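Side-chain contacts in LbaCas13a H328A (C2c2) (Lachnospiraceae bacterium NK4A179, PDB 5WLH), which binds a CRISPR guide RNA and, as an A-cleaving Cas13a nuclease, probably cuts RNA at adenines once a complementary target pairs with the guide: residues K888-A891 with G892-S895; A626-E629 with H630-R634. One frame throughout, in Å; residues are numbered along the deposited sequence.

Interaction 1. Residues K888-A891 with G892-S895; sequences KPYA and GLIS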
ATOM      1  N   LYS A 888      16.320 -16.600  31.111  1.00 46.33           N
ATOM      2  CA  LYS A 888      17.389 -16.437  30.123  1.00 42.52           C
ATOM      3  C   LYS A 888      16.812 -16.558  28.714  1.00 37.18           C
ATOM      4  O   LYS A 888      17.168 -17.464  27.959  1.00 32.40           O
ATOM      5  CB  LYS A 888      18.494 -17.474  30.342  1.00 43.02           C
ATOM      6  CG  LYS A 888      19.118 -17.474  31.728  1.00 46.55           C
ATOM      7  CD  LYS A 888      20.066 -16.298  31.929  1.00 51.01           C
ATOM      8  CE  LYS A 888      20.300 -16.036  33.419  1.00 52.66           C
ATOM      9  NZ  LYS A 888      20.818 -14.664  33.686  1.00 51.64           N
ATOM     10  N   PRO A 889      15.924 -15.640  28.317  1.00 35.85           N
ATOM     11  CA  PRO A 889      15.255 -15.800  27.013  1.00 32.45           C
ATOM     12  C   PRO A 889      16.187 -15.721  25.807  1.00 30.97           C
ATOM     13  O   PRO A 889      15.852 -16.284  24.760  1.00 32.79           O
ATOM     14  CB  PRO A 889      14.218 -14.663  27.003  1.00 32.51           C
ATOM     15  CG  PRO A 889      14.739 -13.654  27.976  1.00 32.27           C
ATOM     16  CD  PRO A 889      15.442 -14.449  29.042  1.00 37.30           C
ATOM     17  N   TYR A 890      17.341 -15.063  25.905  1.00 27.89           N
ATOM     18  CA  TYR A 890      18.178 -14.831  24.730  1.00 27.85           C
ATOM     19  C   TYR A 890      19.301 -15.843  24.573  1.00 34.38           C
ATOM     20  O   TYR A 890      20.097 -15.713  23.642  1.00 30.75           O
ATOM     21  CB  TYR A 890      18.762 -13.412  24.764  1.00 25.56           C
ATOM     22  CG  TYR A 890      17.702 -12.376  24.509  1.00 28.81           C
ATOM     23  CD1 TYR A 890      17.330 -12.036  23.207  1.00 29.90           C
ATOM     24  CD2 TYR A 890      17.045 -11.770  25.563  1.00 30.50           C
ATOM     25  CE1 TYR A 890      16.333 -11.104  22.978  1.00 27.66           C
ATOM     26  CE2 TYR A 890      16.063 -10.841  25.348  1.00 32.12           C
ATOM     27  CZ  TYR A 890      15.704 -10.507  24.064  1.00 32.49           C
ATOM     28  OH  TYR A 890      14.713  -9.567  23.886  1.00 28.39           O
ATOM     29  N   ALA A 891      19.359 -16.864  25.432  1.00 35.24           N
ATOM     30  CA  ALA A 891      20.507 -17.773  25.435  1.00 39.74           C
ATOM     31  C   ALA A 891      20.800 -18.336  24.043  1.00 38.75           C
ATOM     32  O   ALA A 891      21.927 -18.225  23.541  1.00 37.92           O
ATOM     33  CB  ALA A 891      20.265 -18.899  26.444  1.00 41.64           C
ATOM     34  N   GLY A 892      19.793 -18.921  23.390  1.00 36.14           N
ATOM     35  CA  GLY A 892      20.035 -19.546  22.099  1.00 36.97           C
ATOM     36  C   GLY A 892      20.285 -18.540  20.990  1.00 35.21           C
ATOM     37  O   GLY A 892      21.140 -18.748  20.123  1.00 32.33           O
ATOM     38  N   LEU A 893      19.566 -17.424  21.018  1.00 30.67           N
ATOM     39  CA  LEU A 893      19.707 -16.426  19.963  1.00 31.44           C
ATOM     40  C   LEU A 893      21.122 -15.869  19.887  1.00 31.60           C
ATOM     41  O   LEU A 893      21.609 -15.554  18.791  1.00 28.91           O
ATOM     42  CB  LEU A 893      18.705 -15.298  20.199  1.00 32.70           C
ATOM     43  CG  LEU A 893      18.598 -14.249  19.102  1.00 31.46           C
ATOM     44  CD1 LEU A 893      18.272 -14.918  17.766  1.00 30.31           C
ATOM     45  CD2 LEU A 893      17.545 -13.218  19.492  1.00 27.41           C
ATOM     46  N   ILE A 894      21.793 -15.737  21.033  1.00 30.67           N
ATOM     47  CA  ILE A 894      23.132 -15.151  21.057  1.00 31.42           C
ATOM     48  C   ILE A 894      24.070 -15.930  20.142  1.00 32.35           C
ATOM     49  O   ILE A 894      24.740 -15.353  19.281  1.00 30.62           O
ATOM     50  CB  ILE A 894      23.664 -15.097  22.500  1.00 36.15           C
ATOM     51  CG1 ILE A 894      22.818 -14.135  23.339  1.00 38.94           C
ATOM     52  CG2 ILE A 894      25.130 -14.691  22.516  1.00 39.14           C
ATOM     53  CD1 ILE A 894      23.015 -14.313  24.839  1.00 44.55           C
ATOM     54  N   SER A 895      24.129 -17.255  20.309  1.00 36.36           N
ATOM     55  CA  SER A 895      25.031 -18.045  19.474  1.00 33.04           C
ATOM     56  C   SER A 895      24.606 -18.021  18.010  1.00 33.46           C
ATOM     57  O   SER A 895      25.457 -18.084  17.114  1.00 32.01           O
ATOM     58  CB  SER A 895      25.119 -19.490  19.986  1.00 38.05           C
ATOM     59  OG  SER A 895      23.863 -20.142  19.936  1.00 44.52           O
TER
HETATM   60  O   HOH W   1      16.910 -17.290  22.640  1.00 34.77           O

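Interaction 2. Residues A626-E629 with H630-R634; sequences AMFE and HETER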
ATOM      1  N   ALA A 626      29.367  -9.463  19.382  1.00 31.19           N
ATOM      2  CA  ALA A 626      29.593  -9.150  20.790  1.00 31.41           C
ATOM      3  C   ALA A 626      28.738  -7.977  21.237  1.00 30.97           C
ATOM      4  O   ALA A 626      28.301  -7.932  22.394  1.00 30.03           O
ATOM      5  CB  ALA A 626      31.076  -8.850  21.035  1.00 28.41           C
ATOM      6  N   MET A 627      28.495  -7.018  20.346  1.00 27.79           N
ATOM      7  CA  MET A 627      27.597  -5.922  20.695  1.00 27.69           C
ATOM      8  C   MET A 627      26.171  -6.420  20.868  1.00 27.96           C
ATOM      9  O   MET A 627      25.464  -5.986  21.788  1.00 29.85           O
ATOM     10  CB  MET A 627      27.657  -4.831  19.635  1.00 26.15           C
ATOM     11  CG  MET A 627      28.905  -3.981  19.710  1.00 30.91           C
ATOM     12  SD  MET A 627      28.919  -2.682  18.469  1.00 35.53           S
ATOM     13  CE  MET A 627      27.891  -1.414  19.228  1.00 32.02           C
ATOM     14  N   PHE A 628      25.734  -7.343  20.007  1.00 26.29           N
ATOM     15  CA  PHE A 628      24.412  -7.928  20.193  1.00 28.94           C
ATOM     16  C   PHE A 628      24.315  -8.637  21.535  1.00 26.69           C
ATOM     17  O   PHE A 628      23.349  -8.443  22.281  1.00 26.29           O
ATOM     18  CB  PHE A 628      24.077  -8.907  19.073  1.00 26.65           C
ATOM     19  CG  PHE A 628      22.723  -9.539  19.238  1.00 28.58           C
ATOM     20  CD1 PHE A 628      21.571  -8.817  18.947  1.00 27.99           C
ATOM     21  CD2 PHE A 628      22.593 -10.831  19.715  1.00 27.15           C
ATOM     22  CE1 PHE A 628      20.325  -9.390  19.113  1.00 24.54           C
ATOM     23  CE2 PHE A 628      21.353 -11.408  19.881  1.00 30.81           C
ATOM     24  CZ  PHE A 628      20.210 -10.677  19.585  1.00 28.09           C
ATOM     25  N   GLU A 629      25.295  -9.488  21.853  1.00 28.36           N
ATOM     26  CA  GLU A 629      25.231 -10.177  23.138  1.00 26.68           C
ATOM     27  C   GLU A 629      25.214  -9.174  24.283  1.00 26.66           C
ATOM     28  O   GLU A 629      24.477  -9.346  25.255  1.00 27.67           O
ATOM     29  CB  GLU A 629      26.395 -11.155  23.296  1.00 30.79           C
ATOM     30  CG  GLU A 629      26.396 -11.837  24.659  1.00 38.77           C
ATOM     31  CD  GLU A 629      27.382 -12.977  24.739  1.00 45.57           C
ATOM     32  OE1 GLU A 629      28.434 -12.879  24.077  1.00 45.19           O
ATOM     33  OE2 GLU A 629      27.108 -13.957  25.471  1.00 49.83           O
ATOM     34  N   HIS A 630      26.014  -8.112  24.174  1.00 26.53           N
ATOM     35  CA  HIS A 630      26.030  -7.092  25.214  1.00 31.08           C
ATOM     36  C   HIS A 630      24.650  -6.481  25.389  1.00 29.59           C
ATOM     37  O   HIS A 630      24.205  -6.245  26.515  1.00 28.50           O
ATOM     38  CB  HIS A 630      27.066  -6.023  24.869  1.00 32.04           C
ATOM     39  CG  HIS A 630      27.325  -5.042  25.972  1.00 35.69           C
ATOM     40  ND1 HIS A 630      26.667  -3.834  26.062  1.00 34.37           N
ATOM     41  CD2 HIS A 630      28.181  -5.085  27.021  1.00 35.85           C
ATOM     42  CE1 HIS A 630      27.100  -3.177  27.125  1.00 38.45           C
ATOM     43  NE2 HIS A 630      28.018  -3.915  27.725  1.00 39.48           N
ATOM     44  N   GLU A 631      23.941  -6.252  24.283  1.00 29.32           N
ATOM     45  CA  GLU A 631      22.604  -5.675  24.377  1.00 25.76           C
ATOM     46  C   GLU A 631      21.594  -6.667  24.940  1.00 25.53           C
ATOM     47  O   GLU A 631      20.696  -6.270  25.686  1.00 29.93           O
ATOM     48  CB  GLU A 631      22.171  -5.155  23.003  1.00 27.23           C
ATOM     49  CG  GLU A 631      23.032  -3.998  22.561  1.00 25.03           C
ATOM     50  CD  GLU A 631      22.256  -2.919  21.826  1.00 29.32           C
ATOM     51  OE1 GLU A 631      21.821  -3.190  20.687  1.00 27.57           O
ATOM     52  OE2 GLU A 631      22.097  -1.806  22.381  1.00 30.52           O
ATOM     53  N   THR A 632      21.706  -7.955  24.594  1.00 24.82           N
ATOM     54  CA  THR A 632      20.788  -8.932  25.178  1.00 28.80           C
ATOM     55  C   THR A 632      20.928  -8.967  26.692  1.00 29.88           C
ATOM     56  O   THR A 632      19.943  -9.193  27.402  1.00 30.63           O
ATOM     57  CB  THR A 632      21.011 -10.351  24.630  1.00 31.51           C
ATOM     58  OG1 THR A 632      22.283 -10.860  25.067  1.00 35.41           O
ATOM     59  CG2 THR A 632      20.929 -10.394  23.131  1.00 28.70           C
ATOM     60  N   GLU A 633      22.134  -8.712  27.199  1.00 31.14           N
ATOM     61  CA  GLU A 633      22.349  -8.786  28.638  1.00 33.62           C
ATOM     62  C   GLU A 633      21.569  -7.721  29.395  1.00 34.71           C
ATOM     63  O   GLU A 633      21.339  -7.879  30.598  1.00 37.10           O
ATOM     64  CB  GLU A 633      23.841  -8.688  28.946  1.00 34.16           C
ATOM     65  CG  GLU A 633      24.561 -10.024  28.785  1.00 38.78           C
ATOM     66  CD  GLU A 633      26.059  -9.871  28.610  1.00 48.80           C
ATOM     67  OE1 GLU A 633      26.566  -8.737  28.763  1.00 53.34           O
ATOM     68  OE2 GLU A 633      26.728 -10.889  28.334  1.00 52.58           O
ATOM     69  N   ARG A 634      21.130  -6.651  28.733  1.00 32.84           N
ATOM     70  CA  ARG A 634      20.388  -5.627  29.452  1.00 34.58           C
ATOM     71  C   ARG A 634      18.875  -5.800  29.353  1.00 33.50           C
ATOM     72  O   ARG A 634      18.144  -5.087  30.045  1.00 32.62           O
ATOM     73  CB  ARG A 634      20.806  -4.218  28.988  1.00 38.63           C
ATOM     74  CG  ARG A 634      20.562  -3.857  27.538  1.00 36.73           C
ATOM     75  CD  ARG A 634      21.154  -2.471  27.211  1.00 35.08           C
ATOM     76  NE  ARG A 634      20.380  -1.399  27.836  1.00 32.84           N
ATOM     77  CZ  ARG A 634      19.981  -0.289  27.216  1.00 30.34           C
ATOM     78  NH1 ARG A 634      20.303  -0.071  25.944  1.00 30.67           N
ATOM     79  NH2 ARG A 634      19.278   0.621  27.876  1.00 29.88           N
TER

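Interaction 1. Residues K888-A891 with G892-S895
Tyr890 turns CG anti to its carbonyl carbon (chi1 -71°), while Leu893 sets CG anti to its backbone N (chi1 -173°). These torsions lay the two side chains next to each other, pointing the same way. The setting is the N-terminal end of helix 891-898, entered through a type I beta turn from Lys888 to Ala891. Leu893 CD2 sits at the edge of the Tyr890 ring, near its plane, 3.9 Å from Tyr890 CD1. Both side chains also pack on helix 960-974.

A backbone i to i+4 bond ties the turn to the helix: Ile894 N donates to Tyr890 O at 3.1 Å, with an N-H...O angle of 152°. The same carbonyl oxygen is covered by the Ile894 side chain, whose CG1 lies 3.2 Å from Tyr890 O. Ile894 CD1 reaches on to within 4.3 Å of Tyr890 CB, a looser apolar contact. Within the helix, Ser895 OG donates back to Gly892 O at 3.1 Å. A water also joins the turn to the helix: it donates to Pro889 O at 2.6 Å and accepts from Leu893 N at 3.1 Å.

Interaction 2. Residues A626-E629 with H630-R634
Thr632 lays its methyl over one face of the Phe628 ring. Thr632 CG2 lies 3.8 Å from the Phe628 ring centroid, 25° off the ring normal, and this is a CH-pi contact. The methyl is offset toward the rim, with Phe628 CE2 its nearest ring atom at 3.4 Å. The two side chains cross at about a right angle.

The torsion of Thr632 (chi1 68°) places OG1 between its own backbone N and carbonyl carbon. From there OG1 donates to Glu629 O at 2.7 Å. Glu629 O also accepts from Glu633 N at 3.1 Å, which makes two bonds on one oxygen. With an alanine at Thr632, Glu629 O would probably lose its hydroxyl partner and part of the Phe628 face its methyl cover.

Glu629 and Glu633 bring like charges near each other, with Glu629 OE2 4.2 Å from Glu633 OE2. Beyond the segments, His630 NE2 is hydrogen-bonded to Asp575. Glu631 OE1 makes a salt bridge with Arg911 and a hydrogen bond with Tyr907 OH. A threonine hydroxyl bonded to a carbonyl one turn back is a familiar feature of alpha helices, here toward the C-terminal end of helix 621-632.

Along the chain, residues 626-634 come first, and interaction 2 stays within the C-terminal part of helix 621-632. Interaction 1 follows more than 250 residues later, where the loop after helix 843-861 turns into helix 891-898. Each contact closes only a local turn. They are in series, so neither nests in nor crosses the other. The centres of interaction 1 and interaction 2 lie about 10 Å apart, and the two touch by packing. Leu893 CD2 meets Phe628 CZ at 3.7 Å, and Ile894 CD1 lies 3.5 Å from Thr632 OG1. Leu969 touches both Tyr890 and Thr632. Helix 621-632 is thus joined to two helices from much later in the chain, 891-898 and 960-974.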